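Local atomic coordinates of diacylglycerol kinase (Bacillus anthracis, PDB entry 3S40), a protein that probably transfers the gamma-phosphate of ATP to diacylglycerol or a related lipid, as its family of diacylglycerol kinases does. Residues G71-V76 / T99-S104; S104-V109 / N203-G208; T180-I185 / E193-L198; F227-T232 / N252-V257. One frame throughout, in Å; residues are numbered along the deposited sequence.

Contact 1 (G71-V76 / T99-S104); sequences GGDGTV and TCNDFS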
# COMPACT_ATOMS: atom_id res chain seq x y z
N GLY A 71 2.36 -8.20 -10.56
CA GLY A 71 1.10 -8.74 -10.07
C GLY A 71 0.19 -7.71 -9.44
O GLY A 71 0.55 -6.54 -9.31
N GLY A 72 -0.99 -8.15 -9.02
CA GLY A 72 -1.94 -7.27 -8.37
C GLY A 72 -1.64 -6.95 -6.91
O GLY A 72 -0.56 -7.25 -6.38
N ASP A 73 -2.61 -6.32 -6.26
CA ASP A 73 -2.47 -5.88 -4.87
C ASP A 73 -2.23 -7.05 -3.91
O ASP A 73 -1.47 -6.92 -2.96
CB ASP A 73 -3.71 -5.07 -4.45
CG ASP A 73 -3.97 -3.88 -5.37
OD1 ASP A 73 -4.46 -4.09 -6.51
OD2 ASP A 73 -3.69 -2.74 -4.95
N GLY A 74 -2.86 -8.18 -4.16
CA GLY A 74 -2.62 -9.36 -3.34
C GLY A 74 -1.17 -9.80 -3.38
O GLY A 74 -0.55 -10.05 -2.34
N THR A 75 -0.62 -9.91 -4.58
CA THR A 75 0.78 -10.32 -4.75
C THR A 75 1.76 -9.31 -4.14
O THR A 75 2.71 -9.69 -3.48
CB THR A 75 1.13 -10.57 -6.23
OG1 THR A 75 0.17 -11.48 -6.79
CG2 THR A 75 2.52 -11.20 -6.35
N VAL A 76 1.50 -8.02 -4.36
CA VAL A 76 2.30 -6.94 -3.78
C VAL A 76 2.30 -7.06 -2.25
O VAL A 76 3.33 -6.96 -1.60
CB VAL A 76 1.73 -5.54 -4.17
CG1 VAL A 76 2.26 -4.46 -3.26
CG2 VAL A 76 2.03 -5.20 -5.63
N THR A 99 -6.12 -4.98 -11.07
CA THR A 99 -7.01 -3.93 -11.54
C THR A 99 -6.79 -2.60 -10.80
O THR A 99 -6.79 -1.54 -11.42
CB THR A 99 -8.49 -4.36 -11.48
OG1 THR A 99 -8.84 -4.68 -10.14
CG2 THR A 99 -8.72 -5.58 -12.37
N CYS A 100 -6.57 -2.66 -9.49
CA CYS A 100 -6.34 -1.44 -8.71
C CYS A 100 -4.90 -0.97 -8.70
O CYS A 100 -4.61 0.18 -9.04
CB CYS A 100 -6.86 -1.59 -7.28
SG CYS A 100 -8.65 -1.68 -7.21
N ASN A 101 -3.99 -1.85 -8.28
CA ASN A 101 -2.58 -1.51 -8.25
C ASN A 101 -2.37 -0.23 -7.43
O ASN A 101 -1.63 0.68 -7.83
CB ASN A 101 -2.09 -1.38 -9.68
CG ASN A 101 -2.45 -2.60 -10.51
OD1 ASN A 101 -2.13 -3.73 -10.14
ND2 ASN A 101 -3.15 -2.39 -11.63
N ASP A 102 -3.04 -0.17 -6.28
CA ASP A 102 -3.03 1.02 -5.43
C ASP A 102 -1.64 1.50 -5.08
O ASP A 102 -1.32 2.69 -5.22
CB ASP A 102 -3.82 0.75 -4.15
CG ASP A 102 -5.31 0.88 -4.37
OD1 ASP A 102 -5.69 1.65 -5.28
OD2 ASP A 102 -6.09 0.21 -3.65
N PHE A 103 -0.78 0.59 -4.61
CA PHE A 103 0.53 1.09 -4.26
C PHE A 103 1.42 1.49 -5.44
O PHE A 103 2.22 2.42 -5.32
CB PHE A 103 1.27 0.22 -3.23
CG PHE A 103 2.07 1.05 -2.30
CD1 PHE A 103 1.44 1.69 -1.23
CD2 PHE A 103 3.41 1.31 -2.55
CE1 PHE A 103 2.15 2.52 -0.39
CE2 PHE A 103 4.13 2.14 -1.73
CZ PHE A 103 3.50 2.76 -0.64
N SER A 104 1.27 0.81 -6.56
CA SER A 104 1.99 1.18 -7.76
C SER A 104 1.57 2.59 -8.16
O SER A 104 2.41 3.43 -8.55
CB SER A 104 1.78 0.15 -8.90
OG SER A 104 0.63 0.42 -9.69
O HOH W 1 -0.13 -4.11 -8.35
O HOH W 2 -1.30 -2.14 -4.14

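Contact 2 (S104-V109 / N203-G208); sequences SRTLGV and NGEYLG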
# COMPACT_ATOMS: atom_id res chain seq x y z
N SER A 104 1.27 0.81 -6.56
CA SER A 104 1.99 1.18 -7.76
C SER A 104 1.57 2.59 -8.16
O SER A 104 2.41 3.43 -8.55
CB SER A 104 1.78 0.15 -8.90
OG SER A 104 0.63 0.42 -9.69
N ARG A 105 0.28 2.90 -8.02
CA ARG A 105 -0.16 4.27 -8.32
C ARG A 105 0.43 5.29 -7.36
O ARG A 105 0.78 6.40 -7.76
CB ARG A 105 -1.69 4.38 -8.31
CG ARG A 105 -2.34 3.64 -9.47
CD ARG A 105 -3.85 3.63 -9.31
NE ARG A 105 -4.46 2.55 -10.07
CZ ARG A 105 -4.89 2.69 -11.31
NH1 ARG A 105 -5.43 1.65 -11.94
NH2 ARG A 105 -4.79 3.87 -11.93
N THR A 106 0.55 4.91 -6.10
CA THR A 106 1.13 5.82 -5.12
C THR A 106 2.54 6.26 -5.57
O THR A 106 2.94 7.42 -5.41
CB THR A 106 1.13 5.15 -3.73
OG1 THR A 106 -0.23 5.06 -3.26
CG2 THR A 106 1.94 5.97 -2.73
N LEU A 107 3.27 5.32 -6.17
CA LEU A 107 4.66 5.54 -6.61
C LEU A 107 4.71 6.15 -8.00
O LEU A 107 5.79 6.40 -8.54
CB LEU A 107 5.45 4.22 -6.60
CG LEU A 107 5.52 3.51 -5.23
CD1 LEU A 107 6.18 2.11 -5.36
CD2 LEU A 107 6.23 4.36 -4.19
N GLY A 108 3.53 6.41 -8.57
CA GLY A 108 3.44 7.07 -9.86
C GLY A 108 3.85 6.15 -11.00
O GLY A 108 4.17 6.59 -12.11
N VAL A 109 3.84 4.86 -10.73
CA VAL A 109 4.21 3.88 -11.75
C VAL A 109 3.20 3.84 -12.90
O VAL A 109 2.01 3.68 -12.66
CB VAL A 109 4.31 2.48 -11.16
CG1 VAL A 109 4.58 1.47 -12.28
CG2 VAL A 109 5.40 2.43 -10.06
N ASN A 203 -1.94 5.30 4.73
CA ASN A 203 -0.53 5.49 4.44
C ASN A 203 -0.33 5.68 2.95
O ASN A 203 0.47 6.50 2.54
CB ASN A 203 0.30 4.28 4.90
CG ASN A 203 1.79 4.53 4.78
OD1 ASN A 203 2.30 5.55 5.25
ND2 ASN A 203 2.50 3.62 4.12
N GLY A 204 -1.05 4.90 2.16
CA GLY A 204 -0.99 4.99 0.72
C GLY A 204 -1.86 6.09 0.16
O GLY A 204 -2.82 6.53 0.78
N GLU A 205 -1.53 6.53 -1.05
CA GLU A 205 -2.12 7.73 -1.62
C GLU A 205 -3.25 7.38 -2.60
O GLU A 205 -3.88 8.26 -3.16
CB GLU A 205 -1.00 8.60 -2.23
CG GLU A 205 0.13 8.83 -1.19
CD GLU A 205 1.35 9.60 -1.72
OE1 GLU A 205 2.44 9.51 -1.10
OE2 GLU A 205 1.22 10.30 -2.74
N TYR A 206 -3.51 6.08 -2.76
CA TYR A 206 -4.56 5.60 -3.65
C TYR A 206 -5.33 4.49 -2.97
O TYR A 206 -4.77 3.72 -2.21
CB TYR A 206 -3.96 5.07 -4.96
CG TYR A 206 -3.60 6.17 -5.91
CD1 TYR A 206 -4.43 6.48 -6.98
CD2 TYR A 206 -2.45 6.92 -5.73
CE1 TYR A 206 -4.11 7.49 -7.86
CE2 TYR A 206 -2.13 7.93 -6.60
CZ TYR A 206 -2.96 8.22 -7.66
OH TYR A 206 -2.63 9.24 -8.54
N LEU A 207 -6.62 4.40 -3.27
CA LEU A 207 -7.47 3.36 -2.71
C LEU A 207 -8.51 2.98 -3.74
O LEU A 207 -9.28 3.84 -4.18
CB LEU A 207 -8.17 3.88 -1.46
CG LEU A 207 -7.54 3.57 -0.11
CD1 LEU A 207 -7.55 4.80 0.79
CD2 LEU A 207 -8.28 2.39 0.52
N GLY A 208 -8.54 1.71 -4.11
CA GLY A 208 -9.50 1.22 -5.09
C GLY A 208 -9.24 1.76 -6.47
O GLY A 208 -10.17 2.07 -7.22
O HOH W 3 -0.25 7.49 -10.13
O HOH W 4 0.90 9.21 -5.42
O HOH W 5 -1.73 3.15 -2.29

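Contact 3 (T180-I185 / E193-L198); sequences TFPVKI and EDEAVL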
# COMPACT_ATOMS: atom_id res chain seq x y z
N THR A 180 -23.83 2.88 13.11
CA THR A 180 -22.82 3.67 13.81
C THR A 180 -22.31 2.93 15.04
O THR A 180 -23.02 2.11 15.62
CB THR A 180 -23.36 5.05 14.24
OG1 THR A 180 -24.01 4.94 15.51
CG2 THR A 180 -24.35 5.59 13.22
N PHE A 181 -21.06 3.21 15.41
CA PHE A 181 -20.44 2.58 16.58
C PHE A 181 -19.51 3.56 17.27
O PHE A 181 -18.88 4.39 16.61
CB PHE A 181 -19.67 1.33 16.17
CG PHE A 181 -18.56 1.61 15.20
CD1 PHE A 181 -17.32 2.05 15.65
CD2 PHE A 181 -18.75 1.44 13.83
CE1 PHE A 181 -16.30 2.32 14.75
CE2 PHE A 181 -17.73 1.71 12.93
CZ PHE A 181 -16.50 2.15 13.39
N PRO A 182 -19.42 3.47 18.61
CA PRO A 182 -18.57 4.37 19.39
C PRO A 182 -17.09 3.98 19.30
O PRO A 182 -16.74 2.79 19.23
CB PRO A 182 -19.07 4.16 20.82
CG PRO A 182 -19.56 2.76 20.83
CD PRO A 182 -20.13 2.51 19.46
N VAL A 183 -16.23 4.99 19.32
CA VAL A 183 -14.81 4.79 19.17
C VAL A 183 -14.09 5.78 20.07
O VAL A 183 -14.58 6.88 20.33
CB VAL A 183 -14.35 4.98 17.70
CG1 VAL A 183 -14.30 6.47 17.33
CG2 VAL A 183 -12.99 4.34 17.46
N LYS A 184 -12.93 5.35 20.54
CA LYS A 184 -12.06 6.19 21.35
C LYS A 184 -10.69 6.11 20.70
O LYS A 184 -10.17 5.00 20.48
CB LYS A 184 -12.01 5.65 22.77
CG LYS A 184 -11.62 6.66 23.83
CD LYS A 184 -11.90 6.11 25.23
CE LYS A 184 -13.17 5.26 25.28
NZ LYS A 184 -14.38 5.96 24.76
N ILE A 185 -10.11 7.25 20.35
CA ILE A 185 -8.81 7.25 19.68
C ILE A 185 -7.82 8.10 20.45
O ILE A 185 -8.07 9.28 20.70
CB ILE A 185 -8.90 7.78 18.22
CG1 ILE A 185 -9.91 6.97 17.41
CG2 ILE A 185 -7.53 7.75 17.55
CD1 ILE A 185 -10.16 7.49 15.99
N GLU A 193 -13.10 10.95 21.17
CA GLU A 193 -14.23 10.04 21.40
C GLU A 193 -15.44 10.51 20.62
O GLU A 193 -15.76 11.70 20.61
CB GLU A 193 -14.57 9.98 22.89
CG GLU A 193 -13.88 8.87 23.64
CD GLU A 193 -13.83 9.12 25.14
OE1 GLU A 193 -13.38 10.22 25.54
OE2 GLU A 193 -14.24 8.23 25.91
N ASP A 194 -16.11 9.56 19.96
CA ASP A 194 -17.31 9.90 19.22
C ASP A 194 -18.02 8.69 18.63
O ASP A 194 -17.61 7.55 18.83
CB ASP A 194 -17.00 10.91 18.12
CG ASP A 194 -18.00 12.06 18.07
OD1 ASP A 194 -18.27 12.65 19.14
OD2 ASP A 194 -18.52 12.35 16.98
N GLU A 195 -19.10 8.97 17.92
CA GLU A 195 -19.88 7.96 17.23
C GLU A 195 -19.49 8.02 15.76
O GLU A 195 -19.71 9.03 15.09
CB GLU A 195 -21.37 8.25 17.38
CG GLU A 195 -22.30 7.10 17.06
CD GLU A 195 -22.38 6.08 18.19
OE1 GLU A 195 -21.57 6.17 19.14
OE2 GLU A 195 -23.25 5.19 18.13
N ALA A 196 -18.92 6.93 15.26
CA ALA A 196 -18.41 6.88 13.89
C ALA A 196 -19.06 5.77 13.09
O ALA A 196 -19.40 4.73 13.63
CB ALA A 196 -16.90 6.69 13.89
N VAL A 197 -19.21 6.00 11.80
CA VAL A 197 -19.64 4.95 10.89
C VAL A 197 -18.42 4.26 10.26
O VAL A 197 -18.47 3.08 9.90
CB VAL A 197 -20.60 5.49 9.80
CG1 VAL A 197 -20.18 6.88 9.35
CG2 VAL A 197 -20.66 4.53 8.63
N LEU A 198 -17.32 5.01 10.15
CA LEU A 198 -16.11 4.50 9.52
C LEU A 198 -14.84 5.07 10.16
O LEU A 198 -14.75 6.27 10.42
CB LEU A 198 -16.12 4.81 8.02
CG LEU A 198 -14.84 4.52 7.24
CD1 LEU A 198 -14.72 3.04 6.91
CD2 LEU A 198 -14.80 5.35 5.98

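Contact 4 (F227-T232 / N252-V257); sequences FVVKST and NDIFHV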
# COMPACT_ATOMS: atom_id res chain seq x y z
N PHE A 227 -8.66 9.04 9.88
CA PHE A 227 -9.80 9.61 9.18
C PHE A 227 -11.06 8.93 9.72
O PHE A 227 -11.24 7.71 9.61
CB PHE A 227 -9.66 9.38 7.67
CG PHE A 227 -10.70 10.09 6.84
CD1 PHE A 227 -10.53 11.41 6.47
CD2 PHE A 227 -11.85 9.43 6.43
CE1 PHE A 227 -11.48 12.06 5.70
CE2 PHE A 227 -12.80 10.07 5.66
CZ PHE A 227 -12.62 11.39 5.29
N VAL A 228 -11.94 9.74 10.30
CA VAL A 228 -13.16 9.23 10.89
C VAL A 228 -14.39 9.85 10.24
O VAL A 228 -14.50 11.07 10.16
CB VAL A 228 -13.21 9.53 12.38
CG1 VAL A 228 -14.51 9.01 12.98
CG2 VAL A 228 -12.01 8.92 13.08
N VAL A 229 -15.32 9.03 9.76
CA VAL A 229 -16.57 9.62 9.31
C VAL A 229 -17.62 9.43 10.39
O VAL A 229 -17.95 8.31 10.77
CB VAL A 229 -17.05 9.03 8.00
CG1 VAL A 229 -18.30 9.78 7.53
CG2 VAL A 229 -15.95 9.11 6.95
N LYS A 230 -18.13 10.55 10.90
CA LYS A 230 -19.08 10.51 11.99
C LYS A 230 -20.44 10.04 11.50
O LYS A 230 -20.71 10.04 10.30
CB LYS A 230 -19.19 11.89 12.64
CG LYS A 230 -17.84 12.50 12.98
CD LYS A 230 -17.96 13.88 13.61
CE LYS A 230 -16.58 14.51 13.80
NZ LYS A 230 -16.63 15.86 14.43
N SER A 231 -21.29 9.62 12.43
CA SER A 231 -22.63 9.15 12.10
C SER A 231 -23.38 10.13 11.20
O SER A 231 -24.30 9.74 10.47
CB SER A 231 -23.42 8.90 13.39
OG SER A 231 -23.27 9.99 14.30
N THR A 232 -22.97 11.39 11.23
CA THR A 232 -23.69 12.47 10.55
C THR A 232 -22.96 12.98 9.31
O THR A 232 -23.45 13.89 8.63
CB THR A 232 -23.86 13.67 11.49
OG1 THR A 232 -22.77 14.58 11.29
CG2 THR A 232 -23.89 13.22 12.94
N ASN A 252 -16.69 19.20 11.32
CA ASN A 252 -17.80 18.81 12.19
C ASN A 252 -18.28 17.39 11.94
O ASN A 252 -18.66 16.68 12.87
CB ASN A 252 -18.96 19.79 12.04
CG ASN A 252 -18.71 21.10 12.73
OD1 ASN A 252 -18.52 22.14 12.09
ND2 ASN A 252 -18.71 21.08 14.06
N ASP A 253 -18.28 16.98 10.68
CA ASP A 253 -18.84 15.69 10.30
C ASP A 253 -17.74 14.65 10.06
O ASP A 253 -18.00 13.44 10.02
CB ASP A 253 -19.71 15.84 9.05
CG ASP A 253 -20.63 17.05 9.13
OD1 ASP A 253 -20.96 17.63 8.07
OD2 ASP A 253 -21.03 17.43 10.25
N ILE A 254 -16.52 15.13 9.91
CA ILE A 254 -15.38 14.25 9.64
C ILE A 254 -14.16 14.67 10.45
O ILE A 254 -13.77 15.84 10.43
CB ILE A 254 -15.05 14.22 8.13
CG1 ILE A 254 -16.20 13.57 7.36
CG2 ILE A 254 -13.74 13.47 7.88
CD1 ILE A 254 -15.91 13.35 5.89
N PHE A 255 -13.58 13.72 11.17
CA PHE A 255 -12.36 13.99 11.92
C PHE A 255 -11.14 13.48 11.15
O PHE A 255 -11.09 12.33 10.74
CB PHE A 255 -12.43 13.34 13.30
CG PHE A 255 -11.20 13.55 14.13
CD1 PHE A 255 -10.88 14.81 14.62
CD2 PHE A 255 -10.36 12.49 14.45
CE1 PHE A 255 -9.75 15.01 15.40
CE2 PHE A 255 -9.22 12.68 15.23
CZ PHE A 255 -8.91 13.94 15.70
N HIS A 256 -10.15 14.35 10.96
CA HIS A 256 -8.94 13.98 10.26
C HIS A 256 -7.75 14.58 10.96
O HIS A 256 -7.67 15.80 11.13
CB HIS A 256 -8.98 14.47 8.81
CG HIS A 256 -7.72 14.19 8.05
ND1 HIS A 256 -7.34 14.93 6.95
CD2 HIS A 256 -6.77 13.24 8.21
CE1 HIS A 256 -6.20 14.46 6.47
NE2 HIS A 256 -5.83 13.43 7.22
N VAL A 257 -6.82 13.74 11.38
CA VAL A 257 -5.60 14.24 11.98
C VAL A 257 -4.43 13.36 11.55
O VAL A 257 -4.63 12.21 11.13
CB VAL A 257 -5.68 14.25 13.52
CG1 VAL A 257 -5.63 12.84 14.07
CG2 VAL A 257 -4.55 15.08 14.10

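Contact 1 (G71-V76 / T99-S104)
D73 sets its carboxylate against the backbone of N101 and D102, and both oxygens are used. N101 N donates to D73 OD1 at 2.9 Å and D102 N donates to D73 OD2 at 3.0 Å. Each N-H arrives on the syn side, under 20° out of the carboxylate plane, a two-pronged grip that fixes the rotation of the group. With CG beside the backbone N (chi1 -56°), the acid swings from the start of its own helix to the start of helix 102-106.

Two waters extend the contact. One donates to D73 OD2 (2.6 Å) and accepts from F103 N; the other donates to both G71 O and N101 OD1, the latter also held by G98 N. D102 brings a like charge near: its OD2 lies 4.0 Å from D73 OD2, and the D102 carboxylate is itself bound by the backbone of G208 and G209.

G71-V76 carries the GGDGT signature of the family, linked with nucleotide binding. Here it ends strand 66-71 and opens helix 73-83, while V76 and S104 both pack on I94 of the adjacent parallel strand 91-96.

Contact 2 (S104-V109 / N203-G208)
T106 meets G204 and E205 through its hydroxyl. OG1 approaches G204 C to 3.9 Å, and at the next residue it accepts the backbone N-H of E205 (E205 N to T106 OG1, 3.0 Å, 152° at the hydrogen). OG1 sits beside its own backbone N (chi1 -70°), and it also bonds back to D102 O one turn earlier in the helix, which helps to fix its rotation.

The E205 side chain then runs across that of T106 at about a right angle, with CG 3.7 Å from T106 CG2. Its carboxylate is held from two directions: C219 N bonds OE1, while a water donates to both OE2 and T106 O.

Y206 gives the largest share of this segment. R105 CB stands 3.5 Å above the ring plane, over its centre, a CH-pi contact lying 12° off the ring normal. R105 CD touches the CD1 corner at 3.7 Å, and Y206 CE2 comes to 3.5 Å from R105 O. The arginine chain is extended from CG to NE and takes NE to a hydrogen bond with C100 O. Another water joins T106 OG1 to Y206 O, whose second partner is N140 ND2.

On the helix side the chain leaves through a Schellman motif at G108. This is a domain-domain seam: the short helix of the catalytic domain docks on a loop of the NAD-kinase-like beta-sandwich domain, consistent with the two-domain fold of lipid kinases in this family, whose active site lies in the cleft between the domains.

Contact 3 (T180-I185 / E193-L198)
F181 and A196 exchange both backbone bonds, F181 N to A196 O and A196 N to F181 O, each 2.9 Å. V183 and D194 repeat the pattern two residues on. P182, lacking an N-H, falls at a non-hydrogen-bonded position, and no bond between the strands is lost.

At the start of the strand T180 OG1 donates to E195 OE2 (2.7 Å) on the anti side, 20° out of the carboxylate plane. A bend at chi2 (78°) sets E195 CD back toward the neighbouring strand, and the side chain lies alongside P182, with E195 OE1 3.6 Å from P182 CB. On the same face K184 and E193 lie side by side in a salt bridge, its NZ to OE2 length of 2.5 Å doubtfully short.

The two strands form a beta hairpin at the border of one sheet of the sandwich, and past A196 the chain turns a corner at V197 into the other sheet.

A196 O lies over one face of the F181 ring, 3.3 Å from its plane and offset toward the rim, while K270 makes a cation-pi contact with that ring. V183 CG1 reaches A196 CB at 4.3 Å, and A196 packs on V228 of the second sheet. V197 and L198 both face V229, a classic beta bulge.

Contact 4 (F227-T232 / N252-V257)
K230 NZ is gripped by N252 O at 2.7 Å and, more weakly, by E251 O. The ammonium stands well above the N252 carbonyl plane, 62° out of it, and N252 is poorly ordered, so this end is loosely defined. The lysine chain, fully extended past CG, lies over the turn and passes D253 O, which accepts K230 N at 3.0 Å.

V228 and F255 share two backbone bonds, V228 N to F255 O (2.8 Å) and F255 N to V228 O (3.0 Å). On one face F227 reaches diagonally to I254, its CE1 3.4 Å from I254 CG2, and V229 CG1 meets I254 CG1, its register partner, at 4.3 Å. F237 of helix 234-240 covers this face. On the reverse face V228 CB sits 4.0 Å from F255 CB, with V228 CG2 at the edge of the F255 ring; that ring stacks on Y192.

H256, beside F227, is fixed at both nitrogens: NE2 by D225 and ND1 by D248. V228 also packs on I185 of the facing sheet. An antiparallel pair of this kind, helix on one side and a second sheet on the other, belongs to the NAD-kinase-like beta sandwich, with 254-259 as a border strand.

How the contacts relate
Contacts 1 and 2 lie near the middle of the chain, their centres about 9 Å apart, and share helix 102-106: contact 1 meets its start, contact 2 its last turn. Contacts 3 and 4 lie far out in the sandwich domain, centres 25 and 23 Å from the chain centre, and adjoin one another, with V197 N bonding V229 O. All four are partly buried, but exposed residues touch only in contacts 3 (E193) and 4 (T232, N252). The inner pair rests on a few polar grips, waters and one ring face, burying little surface. The outer pair buries over twice as much through regular strand bonds, with apolar side chains between the sheets or under helix 234-240, and K184, E193 and E195 on the hairpin's other face.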